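Local coordinates for nucleoporin nup120 (Schizosaccharomyces pombe, PDB 4GQ2), which serves as a structural component of the nuclear pore complex, whose nucleoporins can also act as docking partners for transiently associated nuclear transport factors, at residues A[524-527]-A[528-531]; A[732-735]-A[736-740]; A[336-339]-A[340-343]. All blocks are in the same frame, centred on the assembly; numbering follows the deposited sequence.

Interaction 1 (A[524-527]-A[528-531])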
loop_
_atom_site.group_PDB
_atom_site.type_symbol
_atom_site.label_atom_id
_atom_site.label_comp_id
_atom_site.label_asym_id
_atom_site.label_seq_id
_atom_site.Cartn_x
_atom_site.Cartn_y
_atom_site.Cartn_z
ATOM N N ASN A 524 -19.560 22.031 -2.766
ATOM C CA ASN A 524 -19.440 22.856 -3.967
ATOM C C ASN A 524 -19.575 22.025 -5.219
ATOM O O ASN A 524 -18.835 21.054 -5.405
ATOM C CB ASN A 524 -18.087 23.569 -4.035
ATOM C CG ASN A 524 -17.850 24.502 -2.874
ATOM O OD1 ASN A 524 -17.169 24.142 -1.911
ATOM N ND2 ASN A 524 -18.398 25.716 -2.960
ATOM N N PHE A 525 -20.511 22.414 -6.082
ATOM C CA PHE A 525 -20.612 21.824 -7.405
ATOM C C PHE A 525 -19.569 22.492 -8.279
ATOM O O PHE A 525 -19.442 23.715 -8.285
ATOM C CB PHE A 525 -22.013 22.012 -7.994
ATOM C CG PHE A 525 -22.185 21.403 -9.361
ATOM C CD1 PHE A 525 -22.388 20.031 -9.510
ATOM C CD2 PHE A 525 -22.156 22.202 -10.502
ATOM C CE1 PHE A 525 -22.551 19.465 -10.768
ATOM C CE2 PHE A 525 -22.315 21.641 -11.763
ATOM C CZ PHE A 525 -22.511 20.273 -11.895
ATOM N N ASP A 526 -18.796 21.675 -8.982
ATOM C CA ASP A 526 -17.827 22.168 -9.934
ATOM C C ASP A 526 -18.399 21.882 -11.311
ATOM O O ASP A 526 -18.550 20.715 -11.687
ATOM C CB ASP A 526 -16.479 21.470 -9.742
ATOM C CG ASP A 526 -15.401 21.986 -10.686
ATOM O OD1 ASP A 526 -15.637 22.969 -11.415
ATOM O OD2 ASP A 526 -14.298 21.404 -10.693
ATOM N N PRO A 527 -18.755 22.944 -12.056
ATOM C CA PRO A 527 -19.295 22.781 -13.408
ATOM C C PRO A 527 -18.209 22.450 -14.428
ATOM O O PRO A 527 -18.492 21.796 -15.436
ATOM C CB PRO A 527 -19.920 24.146 -13.708
ATOM C CG PRO A 527 -19.152 25.109 -12.867
ATOM C CD PRO A 527 -18.711 24.359 -11.639
ATOM N N SER A 528 -16.985 22.907 -14.160
ATOM C CA SER A 528 -15.822 22.624 -15.001
ATOM C C SER A 528 -15.610 21.116 -15.122
ATOM O O SER A 528 -15.512 20.583 -16.228
ATOM C CB SER A 528 -14.576 23.305 -14.430
ATOM O OG SER A 528 -13.404 22.886 -15.103
ATOM N N ASN A 529 -15.540 20.445 -13.975
ATOM C CA ASN A 529 -15.648 18.991 -13.909
ATOM C C ASN A 529 -17.125 18.609 -13.918
ATOM O O ASN A 529 -17.987 19.446 -14.167
ATOM C CB ASN A 529 -14.968 18.470 -12.638
ATOM C CG ASN A 529 -13.459 18.654 -12.662
ATOM O OD1 ASN A 529 -12.774 18.115 -13.529
ATOM N ND2 ASN A 529 -12.933 19.409 -11.699
ATOM N N ALA A 530 -17.428 17.349 -13.651
ATOM C CA ALA A 530 -18.818 16.944 -13.482
ATOM C C ALA A 530 -19.193 16.913 -11.997
ATOM O O ALA A 530 -20.320 16.569 -11.640
ATOM C CB ALA A 530 -19.026 15.577 -14.106
ATOM N N VAL A 531 -18.255 17.328 -11.149
ATOM C CA VAL A 531 -18.178 16.859 -9.765
ATOM C C VAL A 531 -18.660 17.820 -8.677
ATOM O O VAL A 531 -18.413 19.025 -8.733
ATOM C CB VAL A 531 -16.734 16.394 -9.457
ATOM C CG1 VAL A 531 -16.475 16.294 -7.963
ATOM C CG2 VAL A 531 -16.470 15.060 -10.137
#
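D526 and N529 face each other across the turn of a β-hairpin, the one that leads from strand 520-525 back into strand 532-536 at one edge of the eight-stranded sheet in the propeller domain. Their flat ends stand nearly upright to one another, the carboxylate and amide planes 87° apart. N529 ND2 donates to D526 OD2 over 2.6 Å, reaching that oxygen on its anti side and 35° out of the carboxylate plane, so the bond is short but not set squarely on either group. The aspartate gets there because its CG lies anti to the backbone N (chi1 -178°), which swings the carboxylate forward over the turn. Its other oxygen, OD1, sits 3.1 Å from S528 N in a weak hydrogen bond, closing an Asx turn with P527 in the middle. Both oxygens have second partners as well: OD2 bonds to T73 OG1, and OD1 more weakly to T64 OG1, which fastens the turn to the neighbouring five-stranded sheet. S528 OG hydrogen-bonds to S71 OG. At the mouth of the hairpin the backbone takes over, D526 N bonding to V531 O at 2.7 Å. That same carbonyl oxygen lies 3.3 Å from D526 CB, so the root of the aspartate side chain rests on it too. F525 flanks the mouth: its ring comes up obliquely with CE1 3.8 Å from A530 O, and it also meets the ring of H292. Inside the loop the fit is tight, for three carbonyl oxygens crowd together with no hydrogen between them: N529 O lies 2.8 Å from D526 O and 2.7 Å from P527 O.

Interaction 2 (A[732-735]-A[736-740])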
loop_
_atom_site.group_PDB
_atom_site.type_symbol
_atom_site.label_atom_id
_atom_site.label_comp_id
_atom_site.label_asym_id
_atom_site.label_seq_id
_atom_site.Cartn_x
_atom_site.Cartn_y
_atom_site.Cartn_z
ATOM N N VAL A 732 -7.311 -9.263 -9.004
ATOM C CA VAL A 732 -7.848 -8.449 -7.927
ATOM C C VAL A 732 -6.901 -8.417 -6.714
ATOM O O VAL A 732 -6.557 -7.339 -6.225
ATOM C CB VAL A 732 -9.281 -8.908 -7.566
ATOM C CG1 VAL A 732 -9.720 -8.348 -6.227
ATOM C CG2 VAL A 732 -10.253 -8.489 -8.671
ATOM N N SER A 733 -6.460 -9.588 -6.259
ATOM C CA SER A 733 -5.557 -9.688 -5.104
ATOM C C SER A 733 -4.202 -9.069 -5.399
ATOM O O SER A 733 -3.607 -8.439 -4.535
ATOM C CB SER A 733 -5.399 -11.143 -4.639
ATOM O OG SER A 733 -6.663 -11.709 -4.313
ATOM N N PHE A 734 -3.722 -9.244 -6.626
ATOM C CA PHE A 734 -2.529 -8.547 -7.092
ATOM C C PHE A 734 -2.647 -7.025 -6.903
ATOM O O PHE A 734 -1.813 -6.400 -6.233
ATOM C CB PHE A 734 -2.245 -8.931 -8.545
ATOM C CG PHE A 734 -1.283 -8.024 -9.248
ATOM C CD1 PHE A 734 0.075 -8.079 -8.971
ATOM C CD2 PHE A 734 -1.736 -7.143 -10.237
ATOM C CE1 PHE A 734 0.968 -7.251 -9.640
ATOM C CE2 PHE A 734 -0.851 -6.310 -10.904
ATOM C CZ PHE A 734 0.503 -6.361 -10.602
ATOM N N LEU A 735 -3.703 -6.437 -7.453
ATOM C CA LEU A 735 -3.924 -4.998 -7.304
ATOM C C LEU A 735 -4.130 -4.530 -5.859
ATOM O O LEU A 735 -3.708 -3.429 -5.498
ATOM C CB LEU A 735 -5.061 -4.515 -8.203
ATOM C CG LEU A 735 -4.742 -4.603 -9.703
ATOM C CD1 LEU A 735 -6.003 -4.415 -10.522
ATOM C CD2 LEU A 735 -3.680 -3.589 -10.118
ATOM N N LEU A 736 -4.767 -5.360 -5.032
ATOM C CA LEU A 736 -4.928 -5.038 -3.612
ATOM C C LEU A 736 -3.559 -4.949 -2.911
ATOM O O LEU A 736 -3.360 -4.123 -2.017
ATOM C CB LEU A 736 -5.872 -6.032 -2.905
ATOM C CG LEU A 736 -7.361 -5.804 -3.217
ATOM C CD1 LEU A 736 -8.248 -6.898 -2.651
ATOM C CD2 LEU A 736 -7.825 -4.446 -2.708
ATOM N N GLU A 737 -2.615 -5.773 -3.353
ATOM C CA GLU A 737 -1.248 -5.696 -2.863
ATOM C C GLU A 737 -0.567 -4.415 -3.357
ATOM O O GLU A 737 0.378 -3.931 -2.742
ATOM C CB GLU A 737 -0.453 -6.950 -3.260
ATOM C CG GLU A 737 0.516 -7.425 -2.183
ATOM C CD GLU A 737 1.440 -8.550 -2.637
ATOM O OE1 GLU A 737 2.682 -8.356 -2.589
ATOM O OE2 GLU A 737 0.930 -9.626 -3.028
ATOM N N ASN A 738 -1.061 -3.850 -4.454
ATOM C CA ASN A 738 -0.493 -2.608 -4.981
ATOM C C ASN A 738 -0.961 -1.378 -4.183
ATOM O O ASN A 738 -0.353 -0.299 -4.244
ATOM C CB ASN A 738 -0.833 -2.454 -6.469
ATOM C CG ASN A 738 0.095 -3.247 -7.372
ATOM O OD1 ASN A 738 0.930 -2.669 -8.066
ATOM N ND2 ASN A 738 -0.049 -4.576 -7.378
ATOM N N SER A 739 -2.047 -1.553 -3.439
ATOM C CA SER A 739 -2.703 -0.443 -2.755
ATOM C C SER A 739 -1.858 0.150 -1.636
ATOM O O SER A 739 -1.824 1.370 -1.475
ATOM C CB SER A 739 -4.063 -0.873 -2.218
ATOM O OG SER A 739 -4.787 0.266 -1.793
ATOM N N ALA A 740 -1.179 -0.709 -0.878
ATOM C CA ALA A 740 -0.322 -0.265 0.231
ATOM C C ALA A 740 1.166 -0.239 -0.132
ATOM O O ALA A 740 2.021 0.042 0.714
ATOM C CB ALA A 740 -0.554 -1.128 1.464
#
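F734 O is gripped twice by N738, one turn further along the helix. The firm bond comes from the side chain, ND2 to F734 O at 2.8 Å, with the oxygen close to the amide plane; seen from the carbonyl, though, the donor stands 51° above its plane and so misses the lone pairs. The backbone adds a weak second bond, N738 N to F734 O at 3.2 Å, while that same N-H also makes a weak bond to L735 O. F734 takes part with its ring as well. Its CG is anti to the backbone N (chi1 164°), and this brings one ring face under ND2, which lies 3.6 Å above the plane, over its centre. Shrinking F734 to an alanine would spare the bond to its backbone O but would probably leave the amide less confined where the ring was, and W835 without its edge-to-face partner. On another side of the helix V732 and L736 lie side by side, CG1 to CD1 4.1 Å apart, towards helix 672-703. E737 sends its OE2 to W835 NE1. L736 N to V732 O and E737 N to S733 O are i to i+4 bonds in the C-terminal part of helix 719-739, an α-helix packed among helices 672-703, 770-777, 812-822 and 826-832 in the helical part of the nucleoporin.

Interaction 3 (A[336-339]-A[340-343])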
loop_
_atom_site.group_PDB
_atom_site.type_symbol
_atom_site.label_atom_id
_atom_site.label_comp_id
_atom_site.label_asym_id
_atom_site.label_seq_id
_atom_site.Cartn_x
_atom_site.Cartn_y
_atom_site.Cartn_z
ATOM N N SER A 336 -36.442 14.178 2.497
ATOM C CA SER A 336 -36.769 12.900 3.110
ATOM C C SER A 336 -36.340 12.938 4.573
ATOM O O SER A 336 -35.672 13.881 5.007
ATOM C CB SER A 336 -36.043 11.774 2.386
ATOM O OG SER A 336 -35.737 12.150 1.056
ATOM N N LEU A 337 -36.725 11.917 5.330
ATOM C CA LEU A 337 -36.328 11.811 6.728
ATOM C C LEU A 337 -34.845 11.429 6.861
ATOM O O LEU A 337 -34.412 10.422 6.292
ATOM C CB LEU A 337 -37.223 10.801 7.468
ATOM C CG LEU A 337 -37.298 9.336 7.005
ATOM C CD1 LEU A 337 -37.566 8.404 8.179
ATOM C CD2 LEU A 337 -38.323 9.121 5.895
ATOM N N PRO A 338 -34.042 12.266 7.554
ATOM C CA PRO A 338 -32.804 11.727 8.098
ATOM C C PRO A 338 -33.113 10.717 9.200
ATOM O O PRO A 338 -34.175 10.782 9.817
ATOM C CB PRO A 338 -32.103 12.966 8.656
ATOM C CG PRO A 338 -32.540 14.055 7.739
ATOM C CD PRO A 338 -33.991 13.740 7.477
ATOM N N ASP A 339 -32.176 9.805 9.434
ATOM C CA ASP A 339 -32.396 8.582 10.217
ATOM C C ASP A 339 -33.100 8.711 11.580
ATOM O O ASP A 339 -34.322 8.556 11.660
ATOM C CB ASP A 339 -31.069 7.840 10.366
ATOM C CG ASP A 339 -29.912 8.784 10.571
ATOM O OD1 ASP A 339 -29.772 9.313 11.695
ATOM O OD2 ASP A 339 -29.159 9.011 9.602
ATOM N N ASP A 340 -32.339 8.983 12.638
ATOM C CA ASP A 340 -32.863 8.885 14.007
ATOM C C ASP A 340 -33.328 10.220 14.596
ATOM O O ASP A 340 -32.620 10.839 15.392
ATOM C CB ASP A 340 -31.843 8.203 14.929
ATOM C CG ASP A 340 -31.831 6.691 14.773
ATOM O OD1 ASP A 340 -32.915 6.071 14.836
ATOM O OD2 ASP A 340 -30.734 6.117 14.601
ATOM N N GLU A 341 -34.536 10.634 14.223
ATOM C CA GLU A 341 -35.066 11.944 14.617
ATOM C C GLU A 341 -35.606 12.040 16.055
ATOM O O GLU A 341 -36.767 12.391 16.290
ATOM C CB GLU A 341 -36.079 12.443 13.586
ATOM C CG GLU A 341 -35.454 12.759 12.235
ATOM C CD GLU A 341 -36.368 12.435 11.065
ATOM O OE1 GLU A 341 -37.301 11.620 11.232
ATOM O OE2 GLU A 341 -36.144 12.983 9.966
ATOM N N PHE A 342 -34.747 11.689 17.006
ATOM C CA PHE A 342 -34.856 12.160 18.385
ATOM C C PHE A 342 -33.513 12.783 18.787
ATOM O O PHE A 342 -33.350 13.286 19.903
ATOM C CB PHE A 342 -35.323 11.065 19.361
ATOM C CG PHE A 342 -34.959 9.666 18.947
ATOM C CD1 PHE A 342 -33.701 9.140 19.235
ATOM C CD2 PHE A 342 -35.885 8.863 18.287
ATOM C CE1 PHE A 342 -33.370 7.846 18.858
ATOM C CE2 PHE A 342 -35.559 7.568 17.909
ATOM C CZ PHE A 342 -34.301 7.059 18.196
ATOM N N ILE A 343 -32.561 12.725 17.852
ATOM C CA ILE A 343 -31.367 13.579 17.850
ATOM C C ILE A 343 -31.475 14.574 16.682
ATOM O O ILE A 343 -31.973 14.213 15.609
ATOM C CB ILE A 343 -30.038 12.775 17.789
ATOM C CG1 ILE A 343 -30.042 11.733 16.662
ATOM C CG2 ILE A 343 -29.750 12.110 19.127
ATOM C CD1 ILE A 343 -29.392 12.193 15.370
#
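E341 bends its carboxylate back onto a carbonyl oxygen: P338 O has E341 CD and OE2 each 3.0 Å away, and no hydrogen is there to join the two oxygens. OE2 takes its hydrogen bond from H307 NE2, outside the turn, which would compensate in part for the close oxygen. A bend at chi2 (145°) brings the acid over the backbone, where OE2 also rests 3.4 Å from P338 CD and 3.5 Å from L337 CB; the proline and the glutamate cross at a slant. Further along, the chain turns sharply. E341 is the centre of an inverse γ-turn, with F342 N bonding to D340 O at 2.8 Å, and I343 N gives the same oxygen a second bond. D339 holds the entry to the turn: its OD1 accepts from D340 N at 2.8 Å, met on the anti side and 21° out of the carboxylate plane, and its O takes a weak bond from E341 N. D339 OD1 and D340 OD2 come within 4.4 Å of each other, a pair of like charges that the exposed setting would probably screen. The loop carries the chain from strand 324-328, at the edge of a four-stranded sheet, to strand 346-354, at the edge of the eight-stranded one; P338 packs on W345, just before strand 346-354, and on H307, in the connection between strands 297-302 and 309-317.

Overall arrangement
Taken from the N terminus, interaction 3 comes first, then interaction 1, then interaction 2; each closes before the next opens, so none nest or cross. Interaction 3 shapes the surface loop by which the chain passes from a four-stranded sheet into the eight-stranded one, entering at strand 346-354. Interaction 1 closes the hairpin at the other outermost strand of that same sheet, 520-525; the centres of interactions 1 and 3 are 29 Å apart, and both belong to the propeller region. Interaction 2 lies in the helical part that follows, its centre 30 Å from that of interaction 1 and 39 Å from that of interaction 3. The three do not touch: interactions 3 and 1 shape loops, interaction 2 lies along a helix.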